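Local coordinates for hypothetical NUDIX hydrolase (PDB 3SON) that is a putative Nudix hydrolase that probably cleaves a nucleoside diphosphate linked to another group, using a divalent metal ion held by acidic side chains, at the interface of chains A and B. Coordinates in Å, arbitrary orientation; residue numbers count along the deposited sequence, not the author numbering. Chains: chain A/B, Hypothetical NUDIX hydrolase.

The interface of chains A and B. Residues chain A 70-71, 132, 135-136, 139; chain B 74-76, 86-87.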
loop_
_atom_site.group_PDB
_atom_site.type_symbol
_atom_site.label_atom_id
_atom_site.label_comp_id
_atom_site.label_asym_id
_atom_site.label_seq_id
_atom_site.Cartn_x
_atom_site.Cartn_y
_atom_site.Cartn_z
ATOM N N ASP A 70 -10.873 -5.041 2.970
ATOM C CA ASP A 70 -9.640 -5.873 2.986
ATOM C C ASP A 70 -8.363 -5.120 2.614
ATOM O O ASP A 70 -7.283 -5.542 2.970
ATOM C CB ASP A 70 -9.775 -7.067 2.033
ATOM C CG ASP A 70 -10.833 -8.026 2.436
ATOM O OD1 ASP A 70 -10.846 -8.410 3.631
ATOM O OD2 ASP A 70 -11.630 -8.431 1.541
ATOM N N SER A 71 -8.474 -4.013 1.916
ATOM C CA SER A 71 -7.281 -3.317 1.474
ATOM C C SER A 71 -6.481 -2.832 2.666
ATOM O O SER A 71 -7.019 -2.239 3.574
ATOM C CB SER A 71 -7.625 -2.141 0.515
ATOM O OG SER A 71 -8.174 -2.572 -0.697
ATOM N N THR A 132 -6.373 1.942 -4.144
ATOM C CA THR A 132 -6.658 0.524 -4.006
ATOM C C THR A 132 -7.875 0.283 -3.113
ATOM O O THR A 132 -8.786 -0.472 -3.517
ATOM C CB THR A 132 -5.460 -0.266 -3.517
ATOM O OG1 THR A 132 -4.427 -0.171 -4.514
ATOM C CG2 THR A 132 -5.832 -1.785 -3.282
ATOM N N TYR A 135 -11.019 1.352 -5.066
ATOM C CA TYR A 135 -11.379 0.311 -6.048
ATOM C C TYR A 135 -12.211 -0.790 -5.409
ATOM O O TYR A 135 -13.272 -1.206 -5.931
ATOM C CB TYR A 135 -10.101 -0.290 -6.671
ATOM C CG TYR A 135 -10.396 -1.477 -7.475
ATOM C CD1 TYR A 135 -10.951 -1.363 -8.725
ATOM C CD2 TYR A 135 -10.201 -2.745 -6.958
ATOM C CE1 TYR A 135 -11.298 -2.508 -9.465
ATOM C CE2 TYR A 135 -10.527 -3.858 -7.678
ATOM C CZ TYR A 135 -11.084 -3.732 -8.925
ATOM O OH TYR A 135 -11.406 -4.891 -9.638
ATOM N N GLU A 136 -11.684 -1.342 -4.333
ATOM C CA GLU A 136 -12.381 -2.418 -3.598
ATOM C C GLU A 136 -13.794 -1.953 -3.168
ATOM O O GLU A 136 -14.772 -2.641 -3.340
ATOM C CB GLU A 136 -11.562 -2.833 -2.374
ATOM C CG GLU A 136 -12.319 -3.905 -1.602
ATOM C CD GLU A 136 -11.699 -4.281 -0.270
ATOM O OE1 GLU A 136 -10.553 -3.818 0.071
ATOM O OE2 GLU A 136 -12.406 -5.025 0.474
ATOM N N GLU A 139 -16.099 -1.800 -6.208
ATOM C CA GLU A 139 -16.538 -3.146 -6.635
ATOM C C GLU A 139 -17.548 -3.756 -5.688
ATOM O O GLU A 139 -18.563 -4.321 -6.127
ATOM C CB GLU A 139 -15.325 -4.079 -6.822
ATOM C CG GLU A 139 -14.410 -3.694 -7.963
ATOM C CD GLU A 139 -15.157 -3.630 -9.279
ATOM O OE1 GLU A 139 -15.749 -4.654 -9.693
ATOM O OE2 GLU A 139 -15.154 -2.540 -9.891
ATOM N N SER B 74 -1.903 -4.207 -0.422
ATOM C CA SER B 74 -2.881 -4.854 -1.304
ATOM C C SER B 74 -2.775 -4.347 -2.741
ATOM O O SER B 74 -2.390 -3.188 -2.990
ATOM C CB SER B 74 -4.308 -4.691 -0.749
ATOM O OG SER B 74 -4.488 -5.072 0.639
ATOM N N ILE B 75 -3.069 -5.244 -3.695
ATOM C CA ILE B 75 -3.084 -4.938 -5.110
ATOM C C ILE B 75 -4.493 -5.265 -5.660
ATOM O O ILE B 75 -5.014 -6.340 -5.400
ATOM C CB ILE B 75 -2.011 -5.743 -5.896
ATOM C CG1 ILE B 75 -0.614 -5.477 -5.340
ATOM C CG2 ILE B 75 -2.031 -5.310 -7.359
ATOM C CD1 ILE B 75 0.463 -6.352 -6.033
ATOM N N PRO B 76 -5.090 -4.368 -6.494
ATOM C CA PRO B 76 -6.370 -4.714 -7.098
ATOM C C PRO B 76 -6.213 -6.045 -7.894
ATOM O O PRO B 76 -5.260 -6.210 -8.631
ATOM C CB PRO B 76 -6.704 -3.477 -8.007
ATOM C CG PRO B 76 -5.909 -2.345 -7.403
ATOM C CD PRO B 76 -4.711 -2.956 -6.715
ATOM N N TYR B 86 -11.191 -9.327 -4.217
ATOM C CA TYR B 86 -11.118 -8.020 -4.833
ATOM C C TYR B 86 -9.685 -7.502 -4.946
ATOM O O TYR B 86 -9.342 -6.745 -5.897
ATOM C CB TYR B 86 -11.973 -7.014 -4.038
ATOM C CG TYR B 86 -13.442 -7.330 -4.071
ATOM C CD1 TYR B 86 -14.172 -7.159 -5.221
ATOM C CD2 TYR B 86 -14.094 -7.832 -2.975
ATOM C CE1 TYR B 86 -15.535 -7.441 -5.294
ATOM C CE2 TYR B 86 -15.463 -8.184 -3.058
ATOM C CZ TYR B 86 -16.186 -7.925 -4.207
ATOM O OH TYR B 86 -17.559 -8.219 -4.348
ATOM N N VAL B 87 -8.911 -7.782 -3.933
ATOM C CA VAL B 87 -7.562 -7.369 -3.774
ATOM C C VAL B 87 -6.747 -8.523 -3.236
ATOM O O VAL B 87 -7.274 -9.410 -2.561
ATOM C CB VAL B 87 -7.409 -6.071 -2.921
ATOM C CG1 VAL B 87 -8.374 -4.973 -3.424
ATOM C CG2 VAL B 87 -7.582 -6.318 -1.421
HETATM O O HOH W 1 -10.325 -6.876 -8.697
HETATM O O HOH W 2 -2.253 -0.675 -3.015
#
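Helix 128-142 and the middle of strand 66-76 of chain A pack on the ends of strands 71-76 and 87-96 of chain B, a mainly apolar helix-on-strand patch that joins the two copies and recurs with the chains exchanged in the two-fold deposited assembly, which may not be the biological form. B:Val87 sits in the middle, its CG1 3.6 Å from A:Ser71 OG and also packed on A:Glu136 CB. A:Glu136 leaves the helix with CG anti to the backbone N (chi1 178°) and runs on extended, crossing B:Val87 at about a right angle; its CG meets B:Tyr86 CB. The carboxylate at its tip turns back into its own chain. OE2 takes the backbone N-H of A:Asp70 on its syn lone pair at 2.9 Å, nearly straight (164°), while OE1 accepts A:Ser71 N on the syn side and the A:Ser71 OG hydroxyl at 2.8 Å on the anti side. Gripped this way, the carboxylate ties helix to strand and fixes the surface that B:Val87 meets; the N-H donors would tend to stabilise its charged form. One helical turn away, A:Glu139 CB comes from above the ring plane, obliquely over the CD1-CE1 side of B:Tyr86, 3.7 Å from CD1, and its CG sits over one face of the A:Tyr135 ring, toward the rim. That ring, with CG anti to the backbone N (chi1 170°), crosses B:Pro76 obliquely, CD2 lying 3.7 Å from the proline CB. The carbonyl oxygen of B:Tyr86 and a water lie in plane at its edge; this water links the phenol OH to that carbonyl. A:Thr132 lies across the other end of B:Pro76, OG1 and CG2 both facing CD, with CG2 to CD at 3.8 Å. Its hydroxyl reaches B:Ser74 O through a second water, 2.7 Å from OG1. Van der Waals packing and water bridges thus join the copies here, and may support a dimeric hydrolase.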